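Local atomic coordinates of 2-polyprenyl-6-methoxyphenol hydroxylase-like FAD-dependent oxidoreductase (Streptomyces sp. NRRL 11266, PDB entry 6UI5), a protein that binds flavin-adenine dinucleotide and belongs to the FAD-dependent oxidoreductases related to aromatic-ring hydroxylases, with a Rossmann-type nucleotide-binding domain and a thioredoxin-like C-terminal domain. Residues M44-N47 with A48-E52; E125-A128 with D129-V133; G234-T237 with L238-G242; D485-R488 with T489-T493. All blocks are in the same frame, centred on the assembly; numbering follows the deposited sequence.

Contact 1. Residues M44-N47 with A48-E52; sequences MAIN and AGTLE
The carboxamide oxygen of N47 turns back over the first turn of the helix that starts at A48 and takes two hydrogen bonds from T50. One comes from the backbone, T50 N to N47 OD1 at 2.9 Å, and runs almost along the carbonyl axis of the amide (C=O...donor angle 173°). The other comes from the hydroxyl, T50 OG1 to N47 OD1, also 2.9 Å, with the donor 43° above the carbonyl plane. This is the N-cap of helix 48-55. The amide gets there because CG stands between the backbone N and the carbonyl carbon (chi1 65°), which brings OD1 over the turn while the two side chains cross at about a right angle. N47 ND2 is occupied elsewhere, donating to N381 OD1 and N293 O, so bonds at both ends of the amide fix its rotation. In the backbone, L51 N donates to N47 O at 2.9 Å, the first i to i+4 bond of the helix.

Apolar contact lies beside the cap. I46 CG2 reaches T50 CG2 and L51 CG, each at 3.6 Å, and so touches two successive residues of the helix; its CD1 leans on the T50 methyl more loosely.

All the touching residues are buried. I46 packs on V95, its side chain about 6 Å from the bound FAD, and is tied through its backbone to H93, while L51 also rests on H93 of strand 92-93. E52 forms salt bridges with R89 and R406. Helix 48-55 follows the loop that comes after strand 28-31 of the parallel sheet.

Contact 2. Residues E125-A128 with D129-V133; sequences EEAA and DGSGV
D129, the first residue of 129-133, meets A127 across the turn: D129 OD1 is modelled 3.3 Å from A127 CB, a methyl group that also lies 3.5 Å from G132 O. The exact position of the carboxylate is doubtful, because its other oxygen lies too close to S131 OG.

G130 follows with a positive phi of 99°, a conformation in which a side chain would press on the preceding carbonyl oxygen. Its N comes within 2.9 Å of A127 O as the chain reverses. The side chain of E126, bent at chi2, brings OE1 to 3.9 Å from G130 CA, a loose approach of a carboxylate oxygen to the backbone. G130 O receives a weak hydrogen bond from R278, an arginine that E126 and V133 also touch.

The connection is that of a beta-hairpin: strand 120-126 runs out, the chain turns through 127-132, and strand 133-138 returns antiparallel beside it in a three-stranded sheet. S131 touches R147 of the third strand.

G132 carries the hydrogen bond that closes the loop, from A127 N to G132 O. It measures 3.2 Å and is nearly straight at the hydrogen (165°), with the donor tilted 16° from the carbonyl plane.

V133 then pairs with E126 as an antiparallel non-hydrogen-bonded pair, their side chains on the same face of the sheet. With CG1 anti to the backbone N, this methyl lies 3.4 Å from E125 O. The same oxygen faces V133 CA in a CA-H...O contact, and V133 packs on C148 of strand 143-148.

Contact 3. Residues G234-T237 with L238-G242; sequences GPAT and LEQLG
Q240 lays its side chain across that of T237 at about a right angle, its amide overlapping the threonine methyl and hydroxyl: T237 CG2 lies 3.5 Å from Q240 OE1, and T237 OG1 is 3.3 Å from Q240 CD. The two residues form a capping box at the N terminus of helix 238-249, with T237 as the N-cap and Q240 three positions on, each side chain accepting from the backbone N-H of the other.

In one direction Q240 N donates to T237 OG1 at 3.0 Å (154° at the hydrogen). The hydroxyl can reach it because OG1 sits between the backbone N and the carbonyl carbon (chi1 80°), turned over the start of the helix, while CG2 is left beside the backbone N and against the glutamine amide. In the other direction T237 N donates to Q240 OE1 at 2.7 Å, from 42° above the plane of the amide. The glutamine chain is extended beyond CG, which lets it span back along the incoming backbone.

Q240 OE1 also accepts from H263 NE2 of strand 257-271, so a strand side chain and the N-cap backbone share one oxygen and together hold the amide in place. A236 packs against the same histidine, whereas L241 turns the end of its side chain away from the cap, toward I180 and V184 of strand 176-185. The cap itself is largely at the surface, but this apolar side of the helix rests on the six-stranded sheet.

L241 N donates to T237 O at 3.2 Å, a bent bond. Ahead of the cap, A236 CA lies 3.3 Å from Q240 OE1.

Contact 4. Residues D485-R488 with T489-T493; sequences DELR and TALRT
L487 and L491, one turn apart on helix 484-495, lie side by side and point the same way, with L487 CD2 3.5 Å from L491 CD1. This is i to i+4 packing along an alpha-helix of the C-terminal thioredoxin-like domain. The two leucines and A490 form its buried side, where L487 and A490 rest on W476 of strand 474-477, and A490 and L491 on L467 of strand 465-468. L491 CG also sits 3.3 Å from L487 O, the oxygen that accepts from L491 N. A490 N donates to E486 O at 2.8 Å, nearly straight at 170°.

T489, resting on Y390, donates from its N to D485 O at 3.1 Å and weakly to E486 O; its hydroxyl adds a weak bond to D485 O. E486 also touches W476, and its OE2 accepts from G483 N.

D485, R488 and R492 make the looser side. R488, its chain bent at chi3, forms a salt bridge with E444. R492 NH2 lies 6.2 Å from R488 NE, without contact. With CG anti to the carbonyl carbon (chi1 -68°), the exposed R492 passes its aliphatic chain over the preceding turn, placing R492 CG 3.2 Å from R488 O.

Overall arrangement
Following the chain from the N terminus, contact 1 joins the loop after strand 28-31 to helix 48-55, near the FAD. Contact 2 closes the hairpin between strands 120-126 and 133-138, at the periphery. Contact 3 starts helix 238-249 against the six-stranded antiparallel sheet, and contact 4 lies within helix 484-495, on the mixed sheet of the C-terminal domain. All four are in series; none nests in or crosses another, and none touches another. Contacts 1 to 3 belong to the FAD-binding part of the chain, with contacts 1 and 3 nearest, about 13 Å between closest atoms. Contacts 3 and 4 lie on opposite sides of the chain's centre, their own centres about 57 Å apart.

Contact 1. Residues M44-N47 with A48-E52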
ATOM      1  N   MET A  44       0.353  25.633  11.019  1.00 69.54           N
ATOM      2  CA  MET A  44       1.152  26.583  10.264  1.00 73.74           C
ATOM      3  C   MET A  44       0.923  26.508   8.762  1.00 69.64           C
ATOM      4  O   MET A  44       1.577  27.238   8.011  1.00 77.55           O
ATOM      5  CB  MET A  44       2.636  26.368  10.557  1.00 78.17           C
ATOM      6  CG  MET A  44       3.008  26.570  12.015  1.00 90.27           C
ATOM      7  SD  MET A  44       4.791  26.794  12.192  1.00100.91           S
ATOM      8  CE  MET A  44       5.371  25.578  10.990  1.00101.78           C
ATOM      9  N   ALA A  45       0.005  25.669   8.298  1.00 65.04           N
ATOM     10  CA  ALA A  45      -0.062  25.339   6.884  1.00 66.88           C
ATOM     11  C   ALA A  45      -1.510  25.206   6.448  1.00 69.66           C
ATOM     12  O   ALA A  45      -2.409  24.902   7.235  1.00 73.13           O
ATOM     13  CB  ALA A  45       0.686  24.035   6.561  1.00 59.91           C
ATOM     14  N   ILE A  46      -1.706  25.422   5.159  1.00 67.94           N
ATOM     15  CA  ILE A  46      -2.997  25.324   4.496  1.00 60.11           C
ATOM     16  C   ILE A  46      -2.707  24.659   3.168  1.00 52.32           C
ATOM     17  O   ILE A  46      -1.842  25.141   2.421  1.00 53.29           O
ATOM     18  CB  ILE A  46      -3.628  26.707   4.281  1.00 58.98           C
ATOM     19  CG1 ILE A  46      -3.971  27.348   5.619  1.00 69.37           C
ATOM     20  CG2 ILE A  46      -4.821  26.617   3.373  1.00 68.53           C
ATOM     21  CD1 ILE A  46      -5.354  27.062   6.089  1.00 75.67           C
ATOM     22  N   ASN A  47      -3.372  23.539   2.885  1.00 46.81           N
ATOM     23  CA  ASN A  47      -3.063  22.813   1.651  1.00 48.36           C
ATOM     24  C   ASN A  47      -3.915  23.310   0.477  1.00 50.88           C
ATOM     25  O   ASN A  47      -4.776  24.190   0.622  1.00 48.13           O
ATOM     26  CB  ASN A  47      -3.231  21.308   1.847  1.00 48.47           C
ATOM     27  CG  ASN A  47      -4.665  20.902   2.136  1.00 44.41           C
ATOM     28  OD1 ASN A  47      -5.637  21.620   1.814  1.00 39.55           O
ATOM     29  ND2 ASN A  47      -4.812  19.730   2.747  1.00 49.94           N
ATOM     30  N   ALA A  48      -3.692  22.712  -0.707  1.00 51.91           N
ATOM     31  CA  ALA A  48      -4.310  23.238  -1.930  1.00 45.60           C
ATOM     32  C   ALA A  48      -5.831  23.101  -1.919  1.00 47.66           C
ATOM     33  O   ALA A  48      -6.542  23.995  -2.389  1.00 46.79           O
ATOM     34  CB  ALA A  48      -3.730  22.547  -3.151  1.00 41.42           C
ATOM     35  N   GLY A  49      -6.353  22.000  -1.377  1.00 41.11           N
ATOM     36  CA  GLY A  49      -7.800  21.840  -1.335  1.00 37.82           C
ATOM     37  C   GLY A  49      -8.475  22.835  -0.408  1.00 51.04           C
ATOM     38  O   GLY A  49      -9.583  23.316  -0.691  1.00 39.06           O
ATOM     39  N   THR A  50      -7.818  23.149   0.725  1.00 51.48           N
ATOM     40  CA  THR A  50      -8.346  24.140   1.649  1.00 46.58           C
ATOM     41  C   THR A  50      -8.283  25.524   1.036  1.00 44.01           C
ATOM     42  O   THR A  50      -9.207  26.329   1.205  1.00 54.48           O
ATOM     43  CB  THR A  50      -7.559  24.105   2.958  1.00 52.95           C
ATOM     44  OG1 THR A  50      -7.686  22.811   3.550  1.00 57.82           O
ATOM     45  CG2 THR A  50      -8.068  25.171   3.907  1.00 41.44           C
ATOM     46  N   LEU A  51      -7.204  25.816   0.313  1.00 41.94           N
ATOM     47  CA  LEU A  51      -7.130  27.089  -0.399  1.00 51.08           C
ATOM     48  C   LEU A  51      -8.287  27.260  -1.389  1.00 54.08           C
ATOM     49  O   LEU A  51      -8.943  28.308  -1.384  1.00 53.79           O
ATOM     50  CB  LEU A  51      -5.777  27.226  -1.086  1.00 50.63           C
ATOM     51  CG  LEU A  51      -4.697  27.665  -0.089  1.00 56.15           C
ATOM     52  CD1 LEU A  51      -3.262  27.400  -0.604  1.00 57.34           C
ATOM     53  CD2 LEU A  51      -4.908  29.120   0.265  1.00 50.06           C
ATOM     54  N   GLU A  52      -8.586  26.239  -2.225  1.00 52.75           N
ATOM     55  CA  GLU A  52      -9.684  26.394  -3.202  1.00 50.33           C
ATOM     56  C   GLU A  52     -11.015  26.674  -2.505  1.00 44.81           C
ATOM     57  O   GLU A  52     -11.766  27.561  -2.921  1.00 42.67           O
ATOM     58  CB  GLU A  52      -9.840  25.168  -4.140  1.00 50.10           C
ATOM     59  CG  GLU A  52      -8.568  24.422  -4.595  1.00 59.50           C
ATOM     60  CD  GLU A  52      -8.842  23.160  -5.498  1.00 71.28           C
ATOM     61  OE1 GLU A  52      -8.108  23.011  -6.504  1.00 76.45           O
ATOM     62  OE2 GLU A  52      -9.771  22.339  -5.223  1.00 58.44           O
TER

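Contact 2. Residues E125-A128 with D129-V133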
ATOM      1  N   GLU A 125     -32.277  18.590  23.542  1.00 85.88           N
ATOM      2  CA  GLU A 125     -33.183  17.469  23.316  1.00 93.80           C
ATOM      3  C   GLU A 125     -33.943  17.628  22.003  1.00 89.04           C
ATOM      4  O   GLU A 125     -34.393  18.721  21.644  1.00 82.48           O
ATOM      5  CB  GLU A 125     -34.170  17.286  24.482  1.00 98.97           C
ATOM      6  CG  GLU A 125     -35.395  16.459  24.102  1.00112.19           C
ATOM      7  CD  GLU A 125     -35.949  15.609  25.238  1.00125.66           C
ATOM      8  OE1 GLU A 125     -35.453  15.719  26.378  1.00130.90           O
ATOM      9  OE2 GLU A 125     -36.888  14.820  24.989  1.00128.88           O
ATOM     10  N   GLU A 126     -34.065  16.518  21.284  1.00 90.25           N
ATOM     11  CA  GLU A 126     -34.909  16.478  20.103  1.00 89.49           C
ATOM     12  C   GLU A 126     -36.369  16.388  20.526  1.00 86.36           C
ATOM     13  O   GLU A 126     -36.740  15.519  21.321  1.00 82.79           O
ATOM     14  CB  GLU A 126     -34.527  15.283  19.228  1.00 89.93           C
ATOM     15  CG  GLU A 126     -35.389  15.101  17.982  1.00 94.05           C
ATOM     16  CD  GLU A 126     -34.608  15.341  16.698  1.00101.46           C
ATOM     17  OE1 GLU A 126     -35.247  15.520  15.637  1.00107.10           O
ATOM     18  OE2 GLU A 126     -33.356  15.350  16.754  1.00 99.67           O
ATOM     19  N   ALA A 127     -37.198  17.286  19.993  1.00 90.55           N
ATOM     20  CA  ALA A 127     -38.634  17.236  20.234  1.00 89.67           C
ATOM     21  C   ALA A 127     -39.225  15.900  19.771  1.00 98.30           C
ATOM     22  O   ALA A 127     -38.759  15.285  18.807  1.00104.61           O
ATOM     23  CB  ALA A 127     -39.329  18.402  19.527  1.00 82.69           C
ATOM     24  N   ALA A 128     -40.262  15.450  20.487  1.00104.00           N
ATOM     25  CA  ALA A 128     -40.880  14.159  20.192  1.00101.76           C
ATOM     26  C   ALA A 128     -41.395  14.109  18.760  1.00104.70           C
ATOM     27  O   ALA A 128     -41.177  13.128  18.042  1.00101.40           O
ATOM     28  CB  ALA A 128     -42.014  13.879  21.181  1.00 97.02           C
ATOM     29  N   ASP A 129     -42.095  15.162  18.331  1.00112.99           N
ATOM     30  CA  ASP A 129     -42.524  15.239  16.940  1.00121.60           C
ATOM     31  C   ASP A 129     -41.334  15.325  15.992  1.00118.84           C
ATOM     32  O   ASP A 129     -41.381  14.773  14.888  1.00115.92           O
ATOM     33  CB  ASP A 129     -43.452  16.439  16.751  1.00130.78           C
ATOM     34  CG  ASP A 129     -42.976  17.664  17.508  1.00140.19           C
ATOM     35  OD1 ASP A 129     -42.305  17.487  18.545  1.00144.53           O
ATOM     36  OD2 ASP A 129     -43.268  18.801  17.075  1.00142.09           O
ATOM     37  N   GLY A 130     -40.257  15.985  16.414  1.00117.59           N
ATOM     38  CA  GLY A 130     -39.083  16.172  15.586  1.00109.25           C
ATOM     39  C   GLY A 130     -39.005  17.517  14.908  1.00102.90           C
ATOM     40  O   GLY A 130     -38.085  17.738  14.113  1.00102.15           O
ATOM     41  N   SER A 131     -39.931  18.422  15.208  1.00 98.01           N
ATOM     42  CA  SER A 131     -40.036  19.704  14.528  1.00 92.04           C
ATOM     43  C   SER A 131     -38.891  20.659  14.854  1.00 97.73           C
ATOM     44  O   SER A 131     -38.781  21.715  14.216  1.00 97.90           O
ATOM     45  CB  SER A 131     -41.380  20.338  14.892  1.00 87.68           C
ATOM     46  OG  SER A 131     -41.652  20.198  16.287  1.00 88.89           O
ATOM     47  N   GLY A 132     -38.051  20.327  15.825  1.00 98.28           N
ATOM     48  CA  GLY A 132     -36.988  21.229  16.232  1.00 94.06           C
ATOM     49  C   GLY A 132     -36.165  20.585  17.322  1.00 87.06           C
ATOM     50  O   GLY A 132     -36.476  19.491  17.803  1.00 89.86           O
ATOM     51  N   VAL A 133     -35.086  21.269  17.685  1.00 83.77           N
ATOM     52  CA  VAL A 133     -34.265  20.901  18.829  1.00 78.61           C
ATOM     53  C   VAL A 133     -34.302  22.059  19.808  1.00 83.10           C
ATOM     54  O   VAL A 133     -34.218  23.226  19.406  1.00 78.04           O
ATOM     55  CB  VAL A 133     -32.807  20.584  18.439  1.00 70.65           C
ATOM     56  CG1 VAL A 133     -31.995  20.201  19.692  1.00 67.45           C
ATOM     57  CG2 VAL A 133     -32.764  19.502  17.364  1.00 68.12           C
TER

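Contact 3. Residues G234-T237 with L238-G242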
ATOM      1  N   GLY A 234      -3.325  18.984  28.044  1.00 84.27           N
ATOM      2  CA  GLY A 234      -3.569  20.247  28.711  1.00 84.48           C
ATOM      3  C   GLY A 234      -2.335  21.122  28.860  1.00 90.41           C
ATOM      4  O   GLY A 234      -1.338  20.964  28.154  1.00 90.75           O
ATOM      5  N   PRO A 235      -2.362  22.026  29.841  1.00102.73           N
ATOM      6  CA  PRO A 235      -1.546  23.249  29.735  1.00101.68           C
ATOM      7  C   PRO A 235      -0.028  23.057  29.784  1.00 94.38           C
ATOM      8  O   PRO A 235       0.677  23.831  29.133  1.00105.79           O
ATOM      9  CB  PRO A 235      -2.057  24.096  30.907  1.00100.39           C
ATOM     10  CG  PRO A 235      -3.453  23.565  31.163  1.00 97.56           C
ATOM     11  CD  PRO A 235      -3.293  22.095  30.978  1.00102.52           C
ATOM     12  N   ALA A 236       0.514  22.102  30.532  1.00 75.37           N
ATOM     13  CA  ALA A 236       1.939  21.789  30.384  1.00 89.55           C
ATOM     14  C   ALA A 236       2.844  22.939  30.811  1.00107.18           C
ATOM     15  O   ALA A 236       2.404  24.083  30.943  1.00124.50           O
ATOM     16  CB  ALA A 236       2.295  21.403  28.934  1.00 59.49           C
ATOM     17  N   THR A 237       4.119  22.646  31.045  1.00106.59           N
ATOM     18  CA  THR A 237       5.065  23.665  31.469  1.00105.72           C
ATOM     19  C   THR A 237       6.230  23.713  30.492  1.00108.48           C
ATOM     20  O   THR A 237       6.487  22.759  29.749  1.00100.60           O
ATOM     21  CB  THR A 237       5.582  23.394  32.880  1.00 95.98           C
ATOM     22  OG1 THR A 237       6.610  22.399  32.812  1.00 93.99           O
ATOM     23  CG2 THR A 237       4.451  22.867  33.751  1.00 91.10           C
ATOM     24  N   LEU A 238       6.950  24.839  30.509  1.00114.25           N
ATOM     25  CA  LEU A 238       8.075  24.972  29.594  1.00113.37           C
ATOM     26  C   LEU A 238       9.263  24.133  30.051  1.00104.45           C
ATOM     27  O   LEU A 238       9.997  23.591  29.215  1.00103.93           O
ATOM     28  CB  LEU A 238       8.464  26.447  29.419  1.00114.69           C
ATOM     29  CG  LEU A 238       9.683  26.670  28.522  1.00112.15           C
ATOM     30  CD1 LEU A 238       9.514  27.953  27.703  1.00116.41           C
ATOM     31  CD2 LEU A 238      10.947  26.749  29.374  1.00101.15           C
ATOM     32  N   GLU A 239       9.482  24.022  31.358  1.00100.32           N
ATOM     33  CA  GLU A 239      10.485  23.070  31.821  1.00100.69           C
ATOM     34  C   GLU A 239      10.191  21.683  31.258  1.00101.97           C
ATOM     35  O   GLU A 239      11.109  20.969  30.839  1.00107.29           O
ATOM     36  CB  GLU A 239      10.553  23.052  33.353  1.00100.20           C
ATOM     37  CG  GLU A 239      11.181  24.308  33.959  1.00110.81           C
ATOM     38  CD  GLU A 239      10.303  25.546  33.806  1.00116.02           C
ATOM     39  OE1 GLU A 239       9.067  25.403  33.915  1.00111.03           O
ATOM     40  OE2 GLU A 239      10.845  26.653  33.574  1.00121.14           O
ATOM     41  N   GLN A 240       8.906  21.307  31.191  1.00 90.42           N
ATOM     42  CA  GLN A 240       8.542  20.024  30.597  1.00 92.41           C
ATOM     43  C   GLN A 240       8.955  19.956  29.128  1.00 90.82           C
ATOM     44  O   GLN A 240       9.342  18.882  28.635  1.00 78.61           O
ATOM     45  CB  GLN A 240       7.037  19.785  30.755  1.00 94.99           C
ATOM     46  CG  GLN A 240       6.639  19.209  32.111  1.00 93.90           C
ATOM     47  CD  GLN A 240       5.183  19.445  32.455  1.00 89.72           C
ATOM     48  OE1 GLN A 240       4.448  20.078  31.703  1.00 88.35           O
ATOM     49  NE2 GLN A 240       4.766  18.956  33.615  1.00 89.48           N
ATOM     50  N   LEU A 241       8.921  21.103  28.431  1.00 88.88           N
ATOM     51  CA  LEU A 241       9.385  21.169  27.049  1.00 91.97           C
ATOM     52  C   LEU A 241      10.902  21.117  26.970  1.00106.49           C
ATOM     53  O   LEU A 241      11.455  20.411  26.117  1.00115.20           O
ATOM     54  CB  LEU A 241       8.873  22.439  26.366  1.00 89.94           C
ATOM     55  CG  LEU A 241       9.604  22.802  25.070  1.00 87.97           C
ATOM     56  CD1 LEU A 241       9.370  21.734  24.011  1.00 84.03           C
ATOM     57  CD2 LEU A 241       9.092  24.107  24.536  1.00 77.58           C
ATOM     58  N   GLY A 242      11.586  21.887  27.824  1.00105.61           N
ATOM     59  CA  GLY A 242      13.035  21.795  27.879  1.00 97.55           C
ATOM     60  C   GLY A 242      13.504  20.358  27.941  1.00 95.23           C
ATOM     61  O   GLY A 242      14.396  19.942  27.196  1.00 89.38           O
TER

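Contact 4. Residues D485-R488 with T489-T493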
ATOM      1  N   ASP A 485     -30.524  16.958 -21.243  1.00 72.39           N
ATOM      2  CA  ASP A 485     -31.463  16.227 -20.394  1.00 78.26           C
ATOM      3  C   ASP A 485     -30.805  15.782 -19.087  1.00 65.82           C
ATOM      4  O   ASP A 485     -31.439  15.830 -18.026  1.00 63.79           O
ATOM      5  CB  ASP A 485     -32.059  15.026 -21.144  1.00 77.53           C
ATOM      6  CG  ASP A 485     -33.132  14.296 -20.327  1.00 86.63           C
ATOM      7  OD1 ASP A 485     -33.749  14.918 -19.431  1.00108.15           O
ATOM      8  OD2 ASP A 485     -33.338  13.090 -20.550  1.00 79.94           O
ATOM      9  N   GLU A 486     -29.549  15.330 -19.153  1.00 54.43           N
ATOM     10  CA  GLU A 486     -28.807  14.976 -17.955  1.00 44.34           C
ATOM     11  C   GLU A 486     -28.650  16.177 -17.034  1.00 58.79           C
ATOM     12  O   GLU A 486     -28.792  16.057 -15.814  1.00 53.29           O
ATOM     13  CB  GLU A 486     -27.419  14.446 -18.320  1.00 43.75           C
ATOM     14  CG  GLU A 486     -27.372  13.074 -18.903  1.00 59.54           C
ATOM     15  CD  GLU A 486     -27.830  13.052 -20.363  1.00 68.00           C
ATOM     16  OE1 GLU A 486     -28.119  11.937 -20.863  1.00 57.20           O
ATOM     17  OE2 GLU A 486     -27.911  14.151 -20.980  1.00 61.14           O
ATOM     18  N   LEU A 487     -28.326  17.339 -17.598  1.00 66.12           N
ATOM     19  CA  LEU A 487     -28.254  18.552 -16.798  1.00 65.69           C
ATOM     20  C   LEU A 487     -29.559  18.812 -16.057  1.00 72.66           C
ATOM     21  O   LEU A 487     -29.536  19.215 -14.888  1.00 78.29           O
ATOM     22  CB  LEU A 487     -27.891  19.730 -17.689  1.00 61.92           C
ATOM     23  CG  LEU A 487     -27.972  21.151 -17.153  1.00 58.92           C
ATOM     24  CD1 LEU A 487     -26.931  21.929 -17.863  1.00 65.45           C
ATOM     25  CD2 LEU A 487     -29.296  21.716 -17.523  1.00 64.60           C
ATOM     26  N   ARG A 488     -30.709  18.608 -16.718  1.00 67.63           N
ATOM     27  CA  ARG A 488     -31.992  18.776 -16.024  1.00 65.29           C
ATOM     28  C   ARG A 488     -32.156  17.743 -14.904  1.00 62.43           C
ATOM     29  O   ARG A 488     -32.856  17.993 -13.914  1.00 58.76           O
ATOM     30  CB  ARG A 488     -33.173  18.679 -17.012  1.00 53.56           C
ATOM     31  CG  ARG A 488     -33.480  19.944 -17.837  1.00 54.31           C
ATOM     32  CD  ARG A 488     -34.793  19.852 -18.652  1.00 62.89           C
ATOM     33  NE  ARG A 488     -34.723  18.915 -19.791  1.00 79.70           N
ATOM     34  CZ  ARG A 488     -34.387  19.242 -21.049  1.00 83.18           C
ATOM     35  NH1 ARG A 488     -34.077  20.495 -21.371  1.00 78.01           N
ATOM     36  NH2 ARG A 488     -34.362  18.311 -22.000  1.00 82.87           N
ATOM     37  N   THR A 489     -31.534  16.574 -15.048  1.00 55.67           N
ATOM     38  CA  THR A 489     -31.597  15.588 -13.979  1.00 63.25           C
ATOM     39  C   THR A 489     -30.743  16.043 -12.794  1.00 63.52           C
ATOM     40  O   THR A 489     -31.230  16.158 -11.662  1.00 59.37           O
ATOM     41  CB  THR A 489     -31.149  14.223 -14.517  1.00 61.08           C
ATOM     42  OG1 THR A 489     -32.115  13.736 -15.477  1.00 60.82           O
ATOM     43  CG2 THR A 489     -30.987  13.214 -13.372  1.00 46.88           C
ATOM     44  N   ALA A 490     -29.480  16.376 -13.072  1.00 50.00           N
ATOM     45  CA  ALA A 490     -28.579  16.944 -12.086  1.00 57.48           C
ATOM     46  C   ALA A 490     -29.212  18.117 -11.338  1.00 61.62           C
ATOM     47  O   ALA A 490     -29.080  18.231 -10.116  1.00 65.10           O
ATOM     48  CB  ALA A 490     -27.296  17.375 -12.794  1.00 58.62           C
ATOM     49  N   LEU A 491     -29.921  18.986 -12.050  1.00 56.68           N
ATOM     50  CA  LEU A 491     -30.514  20.135 -11.393  1.00 62.21           C
ATOM     51  C   LEU A 491     -31.637  19.720 -10.453  1.00 78.56           C
ATOM     52  O   LEU A 491     -31.799  20.318  -9.376  1.00 77.76           O
ATOM     53  CB  LEU A 491     -31.016  21.131 -12.430  1.00 60.31           C
ATOM     54  CG  LEU A 491     -29.866  21.892 -13.069  1.00 64.37           C
ATOM     55  CD1 LEU A 491     -30.377  22.564 -14.328  1.00 56.09           C
ATOM     56  CD2 LEU A 491     -29.253  22.934 -12.076  1.00 61.55           C
ATOM     57  N   ARG A 492     -32.432  18.711 -10.844  1.00 70.44           N
ATOM     58  CA  ARG A 492     -33.495  18.256  -9.950  1.00 66.01           C
ATOM     59  C   ARG A 492     -32.925  17.580  -8.706  1.00 61.06           C
ATOM     60  O   ARG A 492     -33.469  17.742  -7.603  1.00 61.42           O
ATOM     61  CB  ARG A 492     -34.447  17.315 -10.670  1.00 65.70           C
ATOM     62  CG  ARG A 492     -35.258  18.019 -11.744  1.00 83.93           C
ATOM     63  CD  ARG A 492     -36.005  17.039 -12.661  1.00 92.13           C
ATOM     64  NE  ARG A 492     -36.653  17.751 -13.758  1.00 98.23           N
ATOM     65  CZ  ARG A 492     -37.773  18.461 -13.632  1.00 97.25           C
ATOM     66  NH1 ARG A 492     -38.377  18.549 -12.449  1.00 93.20           N
ATOM     67  NH2 ARG A 492     -38.288  19.086 -14.687  1.00 95.06           N
ATOM     68  N   THR A 493     -31.832  16.824  -8.852  1.00 43.68           N
ATOM     69  CA  THR A 493     -31.416  16.021  -7.718  1.00 56.41           C
ATOM     70  C   THR A 493     -30.658  16.859  -6.696  1.00 61.18           C
ATOM     71  O   THR A 493     -30.768  16.591  -5.501  1.00 65.23           O
ATOM     72  CB  THR A 493     -30.598  14.800  -8.175  1.00 60.50           C
ATOM     73  OG1 THR A 493     -29.209  15.123  -8.301  1.00 68.69           O
ATOM     74  CG2 THR A 493     -31.121  14.225  -9.503  1.00 60.77           C
TER